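Local coordinates for protein putative Glycosidase (Bacteroides thetaiotaomicron, PDB 3R67) that is a putative glycosidase with a five-bladed beta-propeller fold, its precise activity not being established, at residues Gly61-Leu66 and Gly327-Asn332; Val211-Asp216 and Glu221-Glu226; Cys248-Ile253 and Trp335-Gly340. All coordinates share one frame; numbering follows the deposited sequence.

How the contacts relate
Contacts 1 and 3 are close companions, with centres about 10 Å apart, and they share a sheet: strand 323-331 supplies Gly327-Asn332 to contact 1 and its hairpin partner, strand 334-341, supplies Trp335-Gly340 to contact 3. Probable backbone hydrogen bonds tie them, including one of 2.8 Å from Tyr336 N to Val329 O. The hairpin thus meets strand 62-70 in contact 1 and strand 245-255 in contact 3, and Tyr338 of contact 3 also reaches Val63 of contact 1. A 1,2-ethanediol lies nearby, bonded to Leu328 O and about 5 Å from the Pro250 side chain. Contact 2 touches neither: its nearest atoms are about 8 Å from contact 3, whose strand 245-255 belongs to the same sheet, and about 17 Å from contact 1.

Contact 1 (Gly61-Leu66 and Gly327-Asn332); sequences GKVVVL and GLVFHN. With EDO (1,2-ethanediol), chain K.
The shortest polar bond beside the Val63-Val329 packing belongs to a small bound molecule: O2 of 1,2-ethanediol, probably from the crystallisation liquor, donates to Leu328 O at 2.6 Å. The diol is also bonded to Thr57 OG1, so it spans strands 323-331 and 50-59. The direct meeting of Gly61-Leu66 with Gly327-Asn332 is different in kind, made almost wholly by side chains, because the backbones stay well apart; even the nearest pair, Val63 CA and Val329 CA, is separated by 7.6 Å. Val63 fills the gap with both of its methyls. Val63 CG2 is set over the face of the His331 imidazole, 3.7 Å from the ring centroid and 13° off the ring normal, a clear CH-pi contact. The other methyl, Val63 CG1, stands anti to its own backbone nitrogen (chi1 179°) and reaches Val329 CG2 at 3.9 Å. One valine therefore serves two neighbours on the facing strand. The imidazole is in turn covered on its opposite face by Asn332 CG, which is displaced toward the rim, and at its edge His331 CE1 lies near Gly61 O at 3.6 Å. What fixes the ring's polar end is a hydrogen bond between NE2 and Asp90 O; with a methyl over the ring as well, its rotation is probably restricted. Apart from the exposed Gly61, the touching residues are buried. Strand 62-70 runs between strands 50-59 and 82-89, while strand 323-331 pairs with 334-341 in a separate antiparallel sheet, so the contact joins two sheets of the propeller; Ile58 of strand 50-59 touches Val63, Val329 and His331, and Tyr338 of strand 334-341 closes against Val63.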
loop_
_atom_site.group_PDB
_atom_site.type_symbol
_atom_site.label_atom_id
_atom_site.label_comp_id
_atom_site.label_asym_id
_atom_site.label_seq_id
_atom_site.Cartn_x
_atom_site.Cartn_y
_atom_site.Cartn_z
ATOM N N GLY A 61 19.229 2.449 9.006
ATOM C CA GLY A 61 19.034 1.639 10.210
ATOM C C GLY A 61 17.735 1.859 10.966
ATOM O O GLY A 61 17.560 1.318 12.064
ATOM N N LYS A 62 16.803 2.630 10.373
ATOM C CA LYS A 62 15.513 2.925 10.993
ATOM C C LYS A 62 14.352 2.471 10.117
ATOM O O LYS A 62 14.483 2.376 8.895
ATOM C CB LYS A 62 15.365 4.439 11.293
ATOM C CG LYS A 62 16.367 4.957 12.317
ATOM C CD LYS A 62 16.158 6.428 12.664
ATOM C CE LYS A 62 17.162 6.896 13.689
ATOM N NZ LYS A 62 16.957 8.311 14.050
ATOM N N VAL A 63 13.227 2.160 10.764
ATOM C CA VAL A 63 11.976 1.860 10.082
ATOM C C VAL A 63 11.308 3.200 9.817
ATOM O O VAL A 63 11.107 3.961 10.760
ATOM C CB VAL A 63 11.046 0.873 10.846
ATOM C CG1 VAL A 63 9.763 0.635 10.067
ATOM C CG2 VAL A 63 11.752 -0.453 11.153
ATOM N N VAL A 64 11.000 3.513 8.554
ATOM C CA VAL A 64 10.336 4.768 8.214
ATOM C C VAL A 64 8.968 4.439 7.664
ATOM O O VAL A 64 8.860 3.646 6.736
ATOM C CB VAL A 64 11.153 5.651 7.238
ATOM C CG1 VAL A 64 10.357 6.886 6.809
ATOM C CG2 VAL A 64 12.483 6.059 7.851
ATOM N N VAL A 65 7.924 5.022 8.267
ATOM C CA VAL A 65 6.539 4.841 7.867
ATOM C C VAL A 65 6.078 6.165 7.240
ATOM O O VAL A 65 6.192 7.228 7.864
ATOM C CB VAL A 65 5.646 4.369 9.062
ATOM C CG1 VAL A 65 4.153 4.589 8.796
ATOM C CG2 VAL A 65 5.932 2.913 9.443
ATOM N N LEU A 66 5.612 6.100 5.991
ATOM C CA LEU A 66 5.072 7.274 5.284
ATOM C C LEU A 66 3.561 7.123 5.300
ATOM O O LEU A 66 3.020 6.291 4.570
ATOM C CB LEU A 66 5.652 7.441 3.850
ATOM C CG LEU A 66 7.185 7.552 3.724
ATOM C CD1 LEU A 66 7.585 7.644 2.264
ATOM C CD2 LEU A 66 7.745 8.764 4.493
ATOM N N GLY A 327 2.427 -1.694 4.212
ATOM C CA GLY A 327 3.857 -1.605 4.490
ATOM C C GLY A 327 4.373 -2.905 5.076
ATOM O O GLY A 327 3.695 -3.516 5.895
ATOM N N LEU A 328 5.559 -3.353 4.663
ATOM C CA LEU A 328 6.189 -4.602 5.151
ATOM C C LEU A 328 7.707 -4.449 5.165
ATOM O O LEU A 328 8.303 -4.140 4.125
ATOM C CB LEU A 328 5.775 -5.809 4.275
ATOM C CG LEU A 328 6.237 -7.233 4.723
ATOM C CD1 LEU A 328 5.776 -7.571 6.132
ATOM C CD2 LEU A 328 5.766 -8.314 3.747
ATOM N N VAL A 329 8.332 -4.622 6.347
ATOM C CA VAL A 329 9.785 -4.472 6.458
ATOM C C VAL A 329 10.359 -5.637 7.259
ATOM O O VAL A 329 9.690 -6.194 8.124
ATOM C CB VAL A 329 10.243 -3.097 7.071
ATOM C CG1 VAL A 329 9.750 -1.920 6.231
ATOM C CG2 VAL A 329 9.821 -2.923 8.533
ATOM N N PHE A 330 11.622 -5.984 6.966
ATOM C CA PHE A 330 12.376 -6.995 7.691
ATOM C C PHE A 330 13.408 -6.255 8.512
ATOM O O PHE A 330 14.278 -5.583 7.963
ATOM C CB PHE A 330 12.981 -8.037 6.735
ATOM C CG PHE A 330 13.692 -9.169 7.428
ATOM C CD1 PHE A 330 12.995 -10.058 8.240
ATOM C CD2 PHE A 330 15.050 -9.383 7.225
ATOM C CE1 PHE A 330 13.656 -11.138 8.847
ATOM C CE2 PHE A 330 15.701 -10.469 7.809
ATOM C CZ PHE A 330 15.008 -11.331 8.631
ATOM N N HIS A 331 13.228 -6.275 9.829
ATOM C CA HIS A 331 14.042 -5.476 10.744
ATOM C C HIS A 331 14.341 -6.261 11.998
ATOM O O HIS A 331 13.434 -6.793 12.634
ATOM C CB HIS A 331 13.282 -4.173 11.072
ATOM C CG HIS A 331 14.057 -3.188 11.876
ATOM N ND1 HIS A 331 15.060 -2.409 11.306
ATOM C CD2 HIS A 331 13.898 -2.819 13.164
ATOM C CE1 HIS A 331 15.507 -1.631 12.277
ATOM N NE2 HIS A 331 14.850 -1.847 13.417
ATOM N N ASN A 332 15.624 -6.365 12.329
ATOM C CA ASN A 332 16.165 -7.127 13.456
ATOM C C ASN A 332 15.522 -8.551 13.519
ATOM O O ASN A 332 15.011 -8.964 14.562
ATOM C CB ASN A 332 15.983 -6.379 14.785
ATOM C CG ASN A 332 16.596 -5.006 14.862
ATOM O OD1 ASN A 332 16.051 -4.126 15.517
ATOM N ND2 ASN A 332 17.706 -4.762 14.196
HETATM C C1 EDO K . 10.109 -2.095 1.877
HETATM O O1 EDO K . 11.438 -1.735 1.497
HETATM C C2 EDO K . 9.561 -3.183 0.960
HETATM O O2 EDO K . 8.379 -3.751 1.550
#

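Contact 2 (Val211-Asp216 and Glu221-Glu226); sequences VATSTD and EPMLDE
Thr213 and Glu221 hold each other by a pair of backbone hydrogen bonds. Glu221 N donates to Thr213 O at 2.8 Å, lying in the carbonyl plane. The return bond, Thr213 N to Glu221 O, is longer at 3.2 Å and its donor stands 45° out of the carbonyl plane. That carbonyl has a second partner, a water that donates to Glu221 O at 2.6 Å. The same water also donates to Glu221 OE1 at 2.9 Å and accepts from Thr213 OG1 at 3.1 Å, bridging two side chains that do not bond directly. Two residues along each strand, Met223 N gives its hydrogen to Val211 O at 2.9 Å.

Between these bonded positions Ala212 and Pro222 form the non-hydrogen-bonded pair, their side chains on the face opposite Thr213 and Glu221; Ala212 CB packs on Pro222 CA at 3.9 Å. Met223, present as selenomethionine, lies alongside Val211 with the two side chains pointing the same way. Its CG lies anti to the carbonyl carbon (chi1 -68°) and the chain runs on extended to Met223 SE (chi2 -178°), which rests 3.9 Å from Val211 CG1.

Where strand 210-214 ends, Ser214 OG accepts from Asp216 N, an ST turn, and Asp216 OD1 takes the backbone N-H groups of Ile218 and Asn219, bracing the connection. Tyr168 OH bonds to Pro222 O from helix 167-170. The whole is a short antiparallel beta hairpin, whose strand 221-222 pairs with strand 210-214 and, through it, extends the sheet that includes strand 199-204.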
loop_
_atom_site.group_PDB
_atom_site.type_symbol
_atom_site.label_atom_id
_atom_site.label_comp_id
_atom_site.label_asym_id
_atom_site.label_seq_id
_atom_site.Cartn_x
_atom_site.Cartn_y
_atom_site.Cartn_z
ATOM N N VAL A 211 -0.576 -7.768 -13.647
ATOM C CA VAL A 211 0.878 -7.787 -13.500
ATOM C C VAL A 211 1.446 -6.834 -14.539
ATOM O O VAL A 211 1.053 -6.881 -15.704
ATOM C CB VAL A 211 1.498 -9.210 -13.595
ATOM C CG1 VAL A 211 3.029 -9.158 -13.548
ATOM C CG2 VAL A 211 0.951 -10.128 -12.501
ATOM N N ALA A 212 2.314 -5.921 -14.098
ATOM C CA ALA A 212 2.982 -4.968 -14.980
ATOM C C ALA A 212 4.484 -5.150 -14.882
ATOM O O ALA A 212 4.974 -5.612 -13.845
ATOM C CB ALA A 212 2.582 -3.542 -14.629
ATOM N N THR A 213 5.220 -4.804 -15.961
ATOM C CA THR A 213 6.680 -4.915 -15.973
ATOM C C THR A 213 7.307 -3.566 -16.363
ATOM O O THR A 213 6.652 -2.709 -16.965
ATOM C CB THR A 213 7.165 -6.040 -16.907
ATOM O OG1 THR A 213 6.917 -5.714 -18.274
ATOM C CG2 THR A 213 6.573 -7.399 -16.562
ATOM N N SER A 214 8.589 -3.390 -16.010
ATOM C CA SER A 214 9.364 -2.175 -16.300
ATOM C C SER A 214 10.840 -2.496 -16.473
ATOM O O SER A 214 11.315 -3.492 -15.931
ATOM C CB SER A 214 9.191 -1.160 -15.169
ATOM O OG SER A 214 9.800 0.086 -15.450
ATOM N N THR A 215 11.575 -1.639 -17.200
ATOM C CA THR A 215 13.025 -1.781 -17.336
ATOM C C THR A 215 13.711 -0.586 -16.647
ATOM O O THR A 215 14.942 -0.565 -16.536
ATOM C CB THR A 215 13.454 -1.917 -18.804
ATOM O OG1 THR A 215 13.060 -0.753 -19.534
ATOM C CG2 THR A 215 12.916 -3.182 -19.463
ATOM N N ASP A 216 12.928 0.401 -16.176
ATOM C CA ASP A 216 13.509 1.607 -15.585
ATOM C C ASP A 216 12.836 2.021 -14.252
ATOM O O ASP A 216 13.228 3.061 -13.711
ATOM C CB ASP A 216 13.404 2.770 -16.586
ATOM C CG ASP A 216 11.997 3.117 -17.058
ATOM O OD1 ASP A 216 11.022 2.769 -16.353
ATOM O OD2 ASP A 216 11.874 3.786 -18.100
ATOM N N GLU A 221 4.423 -1.217 -17.853
ATOM C CA GLU A 221 3.607 -1.730 -18.937
ATOM C C GLU A 221 2.663 -2.861 -18.443
ATOM O O GLU A 221 3.139 -3.974 -18.199
ATOM C CB GLU A 221 4.528 -2.238 -20.060
ATOM C CG GLU A 221 3.792 -2.718 -21.290
ATOM C CD GLU A 221 4.697 -3.344 -22.326
ATOM O OE1 GLU A 221 5.091 -4.517 -22.140
ATOM O OE2 GLU A 221 4.997 -2.671 -23.337
ATOM N N PRO A 222 1.331 -2.599 -18.314
ATOM C CA PRO A 222 0.400 -3.668 -17.900
ATOM C C PRO A 222 0.386 -4.833 -18.883
ATOM O O PRO A 222 0.385 -4.615 -20.103
ATOM C CB PRO A 222 -0.968 -2.965 -17.886
ATOM C CG PRO A 222 -0.655 -1.504 -17.776
ATOM C CD PRO A 222 0.611 -1.329 -18.558
HETATM N N MSE A 223 0.390 -6.075 -18.368
HETATM C CA MSE A 223 0.376 -7.251 -19.245
HETATM C C MSE A 223 -1.030 -7.494 -19.733
HETATM O O MSE A 223 -1.980 -7.397 -18.954
HETATM C CB MSE A 223 0.941 -8.482 -18.543
HETATM C CG MSE A 223 2.444 -8.345 -18.266
HETATM SE SE MSE A 223 3.206 -9.890 -17.425
HETATM C CE MSE A 223 2.944 -11.158 -18.883
ATOM N N LEU A 224 -1.163 -7.759 -21.050
ATOM C CA LEU A 224 -2.450 -7.927 -21.705
ATOM C C LEU A 224 -2.652 -9.347 -22.210
ATOM O O LEU A 224 -1.678 -10.040 -22.499
ATOM C CB LEU A 224 -2.573 -6.947 -22.889
ATOM C CG LEU A 224 -2.313 -5.449 -22.633
ATOM C CD1 LEU A 224 -2.440 -4.655 -23.920
ATOM C CD2 LEU A 224 -3.262 -4.859 -21.585
ATOM N N ASP A 225 -3.923 -9.783 -22.314
ATOM C CA ASP A 225 -4.275 -11.088 -22.869
ATOM C C ASP A 225 -4.327 -10.974 -24.418
ATOM O O ASP A 225 -4.051 -9.901 -24.967
ATOM C CB ASP A 225 -5.609 -11.616 -22.275
ATOM C CG ASP A 225 -6.884 -10.821 -22.563
ATOM O OD1 ASP A 225 -6.891 -10.021 -23.532
ATOM O OD2 ASP A 225 -7.894 -11.053 -21.868
ATOM N N GLU A 226 -4.699 -12.086 -25.109
ATOM C CA GLU A 226 -4.834 -12.234 -26.574
ATOM C C GLU A 226 -5.756 -11.140 -27.178
ATOM O O GLU A 226 -5.497 -10.692 -28.297
ATOM C CB GLU A 226 -5.397 -13.648 -26.879
ATOM C CG GLU A 226 -5.945 -13.919 -28.274
ATOM C CD GLU A 226 -7.104 -14.905 -28.293
ATOM O OE1 GLU A 226 -7.709 -15.157 -27.223
ATOM O OE2 GLU A 226 -7.468 -15.358 -29.400
HETATM O O HOH W 1 4.175 -5.826 -19.777
#

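Contact 3 (Cys248-Ile253 and Trp335-Gly340); sequences CGPPAI and WYLYYG
Pro250 and Leu337 mark the closest approach of the two backbones, yet their CA atoms are 8.4 Å apart, so Cys248-Ile253 and Trp335-Gly340 meet purely through apolar side chains. At one end Ile253 and Trp335 reach out from opposite directions. The CD1 methyl of Ile253 comes to 3.7 Å from Trp335 CH2, at the far corner of the indole, and approaches it obliquely. Ile253 CG1 follows at 3.9 Å from that same Trp335 CH2, and since CG1 is anti to the backbone nitrogen (chi1 -179°) the branch is carried out to the indole. Farther along, Pro250 CG touches Leu337 CD1 at 4.1 Å, the two side chains crossing at about a right angle.

All four residues are buried. Leu328 of the adjoining strand 323-331 is touched by both Pro250 and Trp335, while Trp14 and Phe330 meet the indole at inclined ring planes. On the other side of the junction, Pro250 O is bonded to Ser181 OG and Ile253 leans on Thr184, both of strand 180-187. This is hydrophobic packing between two separate sheets, as between neighbouring blades of a beta-propeller.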
loop_
_atom_site.group_PDB
_atom_site.type_symbol
_atom_site.label_atom_id
_atom_site.label_comp_id
_atom_site.label_asym_id
_atom_site.label_seq_id
_atom_site.Cartn_x
_atom_site.Cartn_y
_atom_site.Cartn_z
ATOM N N CYS A 248 -4.099 -5.051 -3.895
ATOM C CA CYS A 248 -2.726 -5.323 -3.523
ATOM C C CYS A 248 -2.350 -4.587 -2.247
ATOM O O CYS A 248 -2.809 -3.465 -2.006
ATOM C CB CYS A 248 -1.783 -4.953 -4.658
ATOM S SG CYS A 248 -1.993 -5.974 -6.123
ATOM N N GLY A 249 -1.543 -5.263 -1.430
ATOM C CA GLY A 249 -1.088 -4.729 -0.166
ATOM C C GLY A 249 0.307 -4.154 -0.277
ATOM O O GLY A 249 0.577 -3.310 -1.142
ATOM N N PRO A 250 1.233 -4.603 0.597
ATOM C CA PRO A 250 2.605 -4.062 0.537
ATOM C C PRO A 250 3.367 -4.633 -0.646
ATOM O O PRO A 250 2.843 -5.532 -1.287
ATOM C CB PRO A 250 3.208 -4.530 1.872
ATOM C CG PRO A 250 2.461 -5.808 2.201
ATOM C CD PRO A 250 1.077 -5.604 1.680
ATOM N N PRO A 251 4.634 -4.234 -0.909
ATOM C CA PRO A 251 5.398 -4.901 -1.968
ATOM C C PRO A 251 5.424 -6.430 -1.805
ATOM O O PRO A 251 5.424 -6.943 -0.676
ATOM C CB PRO A 251 6.806 -4.315 -1.780
ATOM C CG PRO A 251 6.548 -2.952 -1.264
ATOM C CD PRO A 251 5.431 -3.155 -0.284
ATOM N N ALA A 252 5.427 -7.160 -2.943
ATOM C CA ALA A 252 5.516 -8.621 -2.942
ATOM C C ALA A 252 6.917 -9.032 -2.514
ATOM O O ALA A 252 7.866 -8.260 -2.716
ATOM C CB ALA A 252 5.170 -9.187 -4.310
ATOM N N ILE A 253 7.043 -10.209 -1.876
ATOM C CA ILE A 253 8.338 -10.692 -1.387
ATOM C C ILE A 253 8.591 -12.108 -1.906
ATOM O O ILE A 253 7.737 -12.988 -1.779
ATOM C CB ILE A 253 8.427 -10.631 0.194
ATOM C CG1 ILE A 253 9.794 -11.120 0.761
ATOM C CG2 ILE A 253 7.248 -11.310 0.904
ATOM C CD1 ILE A 253 11.021 -10.162 0.542
ATOM N N TRP A 335 9.498 -9.620 10.780
ATOM C CA TRP A 335 8.728 -8.908 9.766
ATOM C C TRP A 335 7.685 -8.039 10.430
ATOM O O TRP A 335 6.925 -8.519 11.282
ATOM C CB TRP A 335 8.075 -9.874 8.774
ATOM C CG TRP A 335 9.067 -10.536 7.867
ATOM C CD1 TRP A 335 9.672 -11.745 8.046
ATOM C CD2 TRP A 335 9.570 -10.010 6.627
ATOM N NE1 TRP A 335 10.517 -12.010 6.990
ATOM C CE2 TRP A 335 10.474 -10.961 6.105
ATOM C CE3 TRP A 335 9.339 -8.818 5.900
ATOM C CZ2 TRP A 335 11.151 -10.763 4.885
ATOM C CZ3 TRP A 335 10.010 -8.623 4.692
ATOM C CH2 TRP A 335 10.884 -9.596 4.187
ATOM N N TYR A 336 7.674 -6.745 10.060
ATOM C CA TYR A 336 6.758 -5.731 10.591
ATOM C C TYR A 336 5.801 -5.315 9.496
ATOM O O TYR A 336 6.231 -4.850 8.446
ATOM C CB TYR A 336 7.546 -4.522 11.151
ATOM C CG TYR A 336 8.387 -4.889 12.352
ATOM C CD1 TYR A 336 9.617 -5.523 12.200
ATOM C CD2 TYR A 336 7.948 -4.617 13.642
ATOM C CE1 TYR A 336 10.384 -5.882 13.299
ATOM C CE2 TYR A 336 8.721 -4.951 14.749
ATOM C CZ TYR A 336 9.936 -5.595 14.573
ATOM O OH TYR A 336 10.698 -5.961 15.656
ATOM N N LEU A 337 4.509 -5.537 9.733
ATOM C CA LEU A 337 3.420 -5.253 8.791
ATOM C C LEU A 337 2.668 -4.012 9.263
ATOM O O LEU A 337 2.115 -4.013 10.368
ATOM C CB LEU A 337 2.494 -6.494 8.692
ATOM C CG LEU A 337 1.365 -6.465 7.643
ATOM C CD1 LEU A 337 1.924 -6.426 6.224
ATOM C CD2 LEU A 337 0.491 -7.688 7.769
ATOM N N TYR A 338 2.673 -2.953 8.438
ATOM C CA TYR A 338 2.036 -1.678 8.770
ATOM C C TYR A 338 0.744 -1.545 7.991
ATOM O O TYR A 338 0.685 -1.901 6.810
ATOM C CB TYR A 338 2.987 -0.499 8.504
ATOM C CG TYR A 338 4.225 -0.621 9.361
ATOM C CD1 TYR A 338 4.245 -0.134 10.662
ATOM C CD2 TYR A 338 5.334 -1.331 8.916
ATOM C CE1 TYR A 338 5.372 -0.280 11.469
ATOM C CE2 TYR A 338 6.473 -1.465 9.702
ATOM C CZ TYR A 338 6.478 -0.966 10.988
ATOM O OH TYR A 338 7.582 -1.162 11.780
ATOM N N TYR A 339 -0.318 -1.110 8.687
ATOM C CA TYR A 339 -1.627 -1.086 8.060
ATOM C C TYR A 339 -2.513 0.038 8.591
ATOM O O TYR A 339 -2.312 0.557 9.693
ATOM C CB TYR A 339 -2.338 -2.450 8.281
ATOM C CG TYR A 339 -2.527 -2.867 9.720
ATOM C CD1 TYR A 339 -1.544 -3.592 10.393
ATOM C CD2 TYR A 339 -3.724 -2.622 10.386
ATOM C CE1 TYR A 339 -1.734 -4.031 11.705
ATOM C CE2 TYR A 339 -3.928 -3.060 11.696
ATOM C CZ TYR A 339 -2.927 -3.764 12.351
ATOM O OH TYR A 339 -3.136 -4.221 13.627
ATOM N N GLY A 340 -3.508 0.374 7.779
ATOM C CA GLY A 340 -4.501 1.378 8.127
ATOM C C GLY A 340 -5.606 0.721 8.909
ATOM O O GLY A 340 -5.988 -0.409 8.600
#